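PDB 2Q1S: putative nucleotide sugar epimerase/ dehydratase from Bordetella bronchiseptica, which binds NAD(H) in a Rossmann fold and probably acts as a nucleotide-sugar epimerase or dehydratase in lipopolysaccharide O-antigen biosynthesis. Local coordinates for residues A[64-69]-A[82-87]; A[70-75]-A[215-220]. One frame throughout, in Å; residues are numbered along the deposited sequence.

Interaction 1: residues A[64-69]-A[82-87]; sequences DNLLSA and FSETSI. With NAI (1,4-dihydronicotinamide adenine dinucleotide), chain B.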
loop_
_atom_site.group_PDB
_atom_site.type_symbol
_atom_site.label_atom_id
_atom_site.label_comp_id
_atom_site.label_asym_id
_atom_site.label_seq_id
_atom_site.Cartn_x
_atom_site.Cartn_y
_atom_site.Cartn_z
ATOM N N ASP A 64 3.379 22.053 -3.265
ATOM C CA ASP A 64 4.220 21.292 -4.187
ATOM C C ASP A 64 5.672 21.489 -3.781
ATOM O O ASP A 64 6.121 22.622 -3.584
ATOM C CB ASP A 64 3.965 21.752 -5.631
ATOM C CG ASP A 64 4.399 20.736 -6.643
ATOM O OD1 ASP A 64 5.638 20.422 -6.606
ATOM O OD2 ASP A 64 3.569 20.341 -7.462
ATOM N N ASN A 65 6.406 20.378 -3.648
ATOM C CA ASN A 65 7.822 20.479 -3.246
ATOM C C ASN A 65 8.789 20.694 -4.433
ATOM O O ASN A 65 10.010 20.722 -4.267
ATOM C CB ASN A 65 8.230 19.242 -2.419
ATOM C CG ASN A 65 8.110 17.968 -3.185
ATOM O OD1 ASN A 65 7.600 17.920 -4.313
ATOM N ND2 ASN A 65 8.455 16.859 -2.519
ATOM N N LEU A 66 8.199 20.752 -5.643
ATOM C CA LEU A 66 8.997 20.963 -6.882
ATOM C C LEU A 66 9.930 19.811 -7.216
ATOM O O LEU A 66 10.894 19.976 -7.955
ATOM C CB LEU A 66 9.730 22.326 -6.914
ATOM C CG LEU A 66 8.772 23.537 -6.854
ATOM C CD1 LEU A 66 9.598 24.836 -6.908
ATOM C CD2 LEU A 66 7.674 23.510 -7.928
ATOM N N LEU A 67 9.571 18.622 -6.716
ATOM C CA LEU A 67 10.433 17.465 -6.925
ATOM C C LEU A 67 10.502 17.081 -8.400
ATOM O O LEU A 67 11.575 16.690 -8.898
ATOM C CB LEU A 67 9.951 16.325 -6.054
ATOM C CG LEU A 67 10.672 14.992 -6.139
ATOM C CD1 LEU A 67 12.157 15.121 -5.842
ATOM C CD2 LEU A 67 9.978 14.021 -5.171
ATOM N N SER A 68 9.388 17.235 -9.110
ATOM C CA SER A 68 9.370 16.977 -10.552
ATOM C C SER A 68 8.675 18.091 -11.333
ATOM O O SER A 68 8.011 17.814 -12.317
ATOM C CB SER A 68 8.749 15.616 -10.856
ATOM O OG SER A 68 7.436 15.519 -10.308
ATOM N N ALA A 69 8.870 19.331 -10.875
ATOM C CA ALA A 69 8.150 20.491 -11.379
ATOM C C ALA A 69 9.075 21.689 -11.358
ATOM O O ALA A 69 10.154 21.685 -10.723
ATOM C CB ALA A 69 6.929 20.752 -10.505
ATOM N N PHE A 82 1.099 29.637 -2.645
ATOM C CA PHE A 82 2.015 28.526 -2.925
ATOM C C PHE A 82 2.849 28.136 -1.701
ATOM O O PHE A 82 3.684 28.928 -1.206
ATOM C CB PHE A 82 2.902 28.876 -4.132
ATOM C CG PHE A 82 3.986 27.853 -4.446
ATOM C CD1 PHE A 82 3.696 26.510 -4.575
ATOM C CD2 PHE A 82 5.291 28.271 -4.662
ATOM C CE1 PHE A 82 4.697 25.589 -4.880
ATOM C CE2 PHE A 82 6.308 27.350 -4.970
ATOM C CZ PHE A 82 6.010 26.011 -5.065
ATOM N N SER A 83 2.638 26.889 -1.251
ATOM C CA SER A 83 3.465 26.283 -0.211
ATOM C C SER A 83 4.467 25.327 -0.864
ATOM O O SER A 83 4.097 24.256 -1.353
ATOM C CB SER A 83 2.630 25.548 0.851
ATOM O OG SER A 83 1.715 26.428 1.509
ATOM N N GLU A 84 5.725 25.760 -0.903
ATOM C CA GLU A 84 6.817 25.001 -1.518
ATOM C C GLU A 84 7.324 24.011 -0.461
ATOM O O GLU A 84 8.417 24.155 0.128
ATOM C CB GLU A 84 7.945 25.935 -2.015
ATOM C CG GLU A 84 9.024 25.119 -2.754
ATOM C CD GLU A 84 10.107 25.945 -3.391
ATOM O OE1 GLU A 84 9.925 27.175 -3.611
ATOM O OE2 GLU A 84 11.192 25.371 -3.651
ATOM N N THR A 85 6.510 22.974 -0.275
ATOM C CA THR A 85 6.638 22.133 0.873
ATOM C C THR A 85 6.010 20.799 0.501
ATOM O O THR A 85 5.010 20.730 -0.223
ATOM C CB THR A 85 5.852 22.721 2.067
ATOM O OG1 THR A 85 6.354 24.031 2.386
ATOM C CG2 THR A 85 6.047 21.859 3.301
ATOM N N SER A 86 6.611 19.705 0.989
ATOM C CA SER A 86 5.962 18.389 0.860
ATOM C C SER A 86 4.625 18.295 1.623
ATOM O O SER A 86 4.548 18.755 2.757
ATOM C CB SER A 86 6.897 17.277 1.363
ATOM O OG SER A 86 6.206 16.029 1.382
ATOM N N ILE A 87 3.637 17.676 1.016
ATOM C CA ILE A 87 2.379 17.374 1.701
ATOM C C ILE A 87 2.539 16.416 2.879
ATOM O O ILE A 87 1.623 16.280 3.713
ATOM C CB ILE A 87 1.283 16.918 0.718
ATOM C CG1 ILE A 87 -0.084 17.015 1.365
ATOM C CG2 ILE A 87 1.490 15.461 0.287
ATOM C CD1 ILE A 87 -0.524 18.463 1.780
HETATM P PA NAI B . 4.169 15.655 -12.371
HETATM O O1A NAI B . 5.387 14.966 -11.870
HETATM O O2A NAI B . 4.329 16.835 -13.359
HETATM O O5B NAI B . 3.251 16.112 -11.217
HETATM C C5B NAI B . 3.335 15.642 -9.867
HETATM C C4B NAI B . 3.607 16.791 -8.911
HETATM O O4B NAI B . 3.723 16.269 -7.592
HETATM C C3B NAI B . 4.944 17.501 -9.249
HETATM O O3B NAI B . 4.728 18.919 -9.354
HETATM C C2B NAI B . 5.799 17.210 -8.024
HETATM O O2B NAI B . 6.776 18.225 -7.634
HETATM C C1B NAI B . 4.741 17.052 -6.931
HETATM N N9A NAI B . 5.193 16.358 -5.737
HETATM C C8A NAI B . 6.026 15.275 -5.674
HETATM N N7A NAI B . 6.164 14.905 -4.400
HETATM C C5A NAI B . 5.419 15.722 -3.603
HETATM C C6A NAI B . 5.132 15.875 -2.170
HETATM N N6A NAI B . 5.653 15.074 -1.233
HETATM N N1A NAI B . 4.291 16.872 -1.751
HETATM C C2A NAI B . 3.756 17.702 -2.688
HETATM N N3A NAI B . 3.945 17.645 -4.016
HETATM C C4A NAI B . 4.766 16.668 -4.542
HETATM O O3 NAI B . 3.354 14.491 -13.104
HETATM P PN NAI B . 1.862 14.524 -13.750
HETATM O O1N NAI B . 1.866 13.782 -14.991
HETATM O O2N NAI B . 1.383 15.948 -13.626
HETATM O O5D NAI B . 1.029 13.688 -12.613
HETATM C C5D NAI B . -0.082 14.260 -11.902
HETATM C C4D NAI B . -0.884 13.100 -11.310
HETATM O O4D NAI B . -1.444 12.351 -12.361
HETATM C C3D NAI B . -0.008 12.093 -10.563
HETATM O O3D NAI B . -0.725 11.698 -9.385
HETATM C C2D NAI B . 0.162 10.963 -11.531
HETATM O O2D NAI B . 0.416 9.708 -10.845
HETATM C C1D NAI B . -1.170 10.941 -12.229
HETATM N N1N NAI B . -1.140 10.328 -13.531
HETATM C C2N NAI B . -0.565 10.935 -14.621
HETATM C C3N NAI B . -0.578 10.325 -15.872
HETATM C C7N NAI B . 0.070 10.976 -17.090
HETATM O O7N NAI B . 0.002 10.394 -18.160
HETATM N N7N NAI B . 0.657 12.186 -16.907
HETATM C C4N NAI B . -1.245 9.084 -16.052
HETATM C C5N NAI B . -1.865 8.502 -14.908
HETATM C C6N NAI B . -1.823 9.164 -13.682
HETATM O O HOH W 1 11.704 22.644 -3.169
#
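D64 and S83 join the two segments through their backbones: D64 N donates to S83 O at 3.0 Å, nearly straight at 163°. This bond carries the parallel pairing of strands 59-63 and 80-83 past the end of the first strand. D64 O then receives the CA-H of E84 and a weak hydrogen bond from T85 N. E84 is the centre of an inverse gamma turn.

The side chain of D64 leaves the seam. Its CG lies anti to the backbone N (chi1 -160°), and the carboxylate reaches the adenosine ribose of NADH. D64 OD1 accepts from ribose O2B at 2.7 Å and D64 OD2 from O3B at 2.6 Å. OD1 also takes L66 N, closing an Asx turn, while A41 N of the glycine-rich loop binds OD2. S68 follows, with N on O2B and OG on phosphate oxygen O1A.

N65 forms a second Asx turn: L67 N meets its OD1 from above the carbonyl plane. Its amide lies against the adenine, with N65 OD1 3.1 Å from C4A. From segment 82-87, S86 OG accepts from adenine N6A. I87 N donates to adenine N1A at 3.0 Å. One water bridges N65 O and E84 OE2.

Packing lies further out. The end of the F82 side chain comes close: its CE1 lies 3.5 Å from D64 O. L66 CG sits at the edge of that ring, 4.1 Å from F82 CZ. L66 CD1 rests against the carboxylate end of the extended E84 chain.

An acidic residue after the second strand that grips both ribose hydroxyls is a hallmark of NAD-binding Rossmann folds. Its negative charge beside these hydroxyls would probably disfavour a 2'-phosphate, consistent with the NADH bound here.

Interaction 2: residues A[70-75]-A[215-220]; sequences EKINVP and GEILGA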
loop_
_atom_site.group_PDB
_atom_site.type_symbol
_atom_site.label_atom_id
_atom_site.label_comp_id
_atom_site.label_asym_id
_atom_site.label_seq_id
_atom_site.Cartn_x
_atom_site.Cartn_y
_atom_site.Cartn_z
ATOM N N GLU A 70 8.657 22.723 -12.098
ATOM C CA GLU A 70 9.376 23.999 -12.157
ATOM C C GLU A 70 8.464 25.066 -11.599
ATOM O O GLU A 70 7.266 25.037 -11.866
ATOM C CB GLU A 70 9.756 24.366 -13.600
ATOM C CG GLU A 70 10.767 23.436 -14.260
ATOM C CD GLU A 70 12.101 23.445 -13.536
ATOM O OE1 GLU A 70 12.603 24.550 -13.260
ATOM O OE2 GLU A 70 12.630 22.361 -13.209
ATOM N N LYS A 71 9.041 25.978 -10.811
ATOM C CA LYS A 71 8.340 27.114 -10.207
ATOM C C LYS A 71 7.611 27.974 -11.244
ATOM O O LYS A 71 6.566 28.552 -10.929
ATOM C CB LYS A 71 9.328 27.954 -9.391
ATOM C CG LYS A 71 8.734 29.047 -8.509
ATOM N N ILE A 72 8.127 28.049 -12.476
ATOM C CA ILE A 72 7.446 28.831 -13.535
ATOM C C ILE A 72 6.082 28.300 -13.915
ATOM O O ILE A 72 5.328 28.957 -14.617
ATOM C CB ILE A 72 8.287 29.024 -14.823
ATOM C CG1 ILE A 72 8.625 27.660 -15.462
ATOM C CG2 ILE A 72 9.494 29.869 -14.507
ATOM C CD1 ILE A 72 8.959 27.780 -16.967
ATOM N N ASN A 73 5.749 27.116 -13.423
ATOM C CA ASN A 73 4.417 26.573 -13.609
ATOM C C ASN A 73 3.444 26.899 -12.484
ATOM O O ASN A 73 2.309 26.454 -12.501
ATOM C CB ASN A 73 4.484 25.065 -13.828
ATOM C CG ASN A 73 4.485 24.686 -15.280
ATOM O OD1 ASN A 73 3.958 25.397 -16.118
ATOM N ND2 ASN A 73 5.063 23.549 -15.583
ATOM N N VAL A 74 3.880 27.680 -11.512
ATOM C CA VAL A 74 2.948 28.210 -10.540
ATOM C C VAL A 74 2.830 29.724 -10.467
ATOM O O VAL A 74 3.715 30.405 -9.969
ATOM C CB VAL A 74 3.105 27.609 -9.158
ATOM C CG1 VAL A 74 4.385 26.861 -9.014
ATOM C CG2 VAL A 74 2.944 28.645 -8.094
ATOM N N PRO A 75 1.699 30.226 -10.953
ATOM C CA PRO A 75 1.522 31.646 -11.225
ATOM C C PRO A 75 1.608 32.468 -9.962
ATOM O O PRO A 75 1.280 31.999 -8.878
ATOM C CB PRO A 75 0.108 31.699 -11.752
ATOM C CG PRO A 75 -0.554 30.643 -11.043
ATOM C CD PRO A 75 0.421 29.511 -11.067
ATOM N N GLY A 215 2.834 22.419 -20.937
ATOM C CA GLY A 215 3.136 22.469 -19.509
ATOM C C GLY A 215 3.923 21.279 -18.983
ATOM O O GLY A 215 4.406 21.340 -17.859
ATOM N N GLU A 216 4.089 20.234 -19.802
ATOM C CA GLU A 216 5.005 19.132 -19.471
ATOM C C GLU A 216 6.364 19.484 -20.003
ATOM O O GLU A 216 6.558 19.554 -21.228
ATOM C CB GLU A 216 4.549 17.786 -20.068
ATOM C CG GLU A 216 5.506 16.674 -19.644
ATOM C CD GLU A 216 5.046 15.268 -19.937
ATOM O OE1 GLU A 216 4.159 15.048 -20.788
ATOM O OE2 GLU A 216 5.605 14.348 -19.297
ATOM N N ILE A 217 7.297 19.739 -19.072
ATOM C CA ILE A 217 8.635 20.226 -19.410
ATOM C C ILE A 217 9.640 19.093 -19.221
ATOM O O ILE A 217 9.830 18.619 -18.099
ATOM C CB ILE A 217 9.024 21.418 -18.496
ATOM C CG1 ILE A 217 8.036 22.579 -18.670
ATOM C CG2 ILE A 217 10.516 21.839 -18.741
ATOM C CD1 ILE A 217 8.085 23.697 -17.566
ATOM N N LEU A 218 10.316 18.696 -20.299
ATOM C CA LEU A 218 11.392 17.703 -20.169
ATOM C C LEU A 218 12.403 18.198 -19.140
ATOM O O LEU A 218 12.775 19.367 -19.164
ATOM C CB LEU A 218 12.084 17.457 -21.518
ATOM C CG LEU A 218 11.189 16.916 -22.651
ATOM C CD1 LEU A 218 11.978 16.849 -23.955
ATOM C CD2 LEU A 218 10.598 15.535 -22.352
ATOM N N GLY A 219 12.799 17.320 -18.198
ATOM C CA GLY A 219 13.832 17.711 -17.217
ATOM C C GLY A 219 13.268 18.482 -16.023
ATOM O O GLY A 219 14.032 18.911 -15.163
ATOM N N ALA A 220 11.955 18.682 -15.957
ATOM C CA ALA A 220 11.376 19.420 -14.832
ATOM C C ALA A 220 11.777 18.818 -13.476
ATOM O O ALA A 220 11.726 17.602 -13.283
ATOM C CB ALA A 220 9.866 19.522 -14.962
#
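G215 meets N73 through its backbone carbonyl. N73 ND2 donates to G215 O at 3.2 Å, with a bent N-H...O angle of 140°. The donor lies in the carbonyl plane, on a lone pair, but the oxygen is tilted 24° out of the asparagine amide plane. The positive phi of G215 (98°) is one that suits glycine: a CB there would press on the preceding carbonyl oxygen.

E216 turns away from segment 70-75. Its OE2 forms a salt bridge with R232, a residue that binds NADH.

I217 points toward the other segment. Its CG1 lies anti to the carbonyl carbon, and CD1 at the end of that branch does the touching. N73 and I217 approach from opposite directions, with N73 ND2 3.6 Å from I217 CD1. I72 CD1 reaches I217 CD1 at 4.2 Å, and E70 CG is a little further off. I364 of helix 358-366 also packs on I217.

The contact joins two loops that follow strands of the Rossmann sheet. One leaves strand 59-63 and holds a short 3-10 turn at residues 71-73. The other follows strand 203-212 and leads toward helix 234-243. The second loop reverses in a type II beta turn from I217 to A220, closed by A220 N on I217 O.

At G219, phi is again positive, as expected at the third position of such a turn. Its carbonyl bonds to H368. A220 packs its CB 4.1 Å from E70 CG. The E70 chain is bent at chi2, and its OE2 lies 3.6 Å from A220 CA. That oxygen accepts from G221 N and forms a salt bridge with K367.

How the interactions relate
Strand 59-63 leads directly into segment 64-69, and segment 70-75 follows without a gap. The chain then returns through strand 80-83 to segment 82-87, where interaction 1 closes a short loop. Interaction 2 closes a much longer one, from 70-75 to 215-220. It takes in several of the central strands and helices. The two loops cross, since 70-75 lies between the segments of interaction 1. The contacts also touch: V74 CG2 packs on F82 CG, and A220 CB on S68 O. Interaction 1 joins adjacent strand ends at the cofactor's adenosine. Interaction 2 ties the same connection to the loop after strand 203-212.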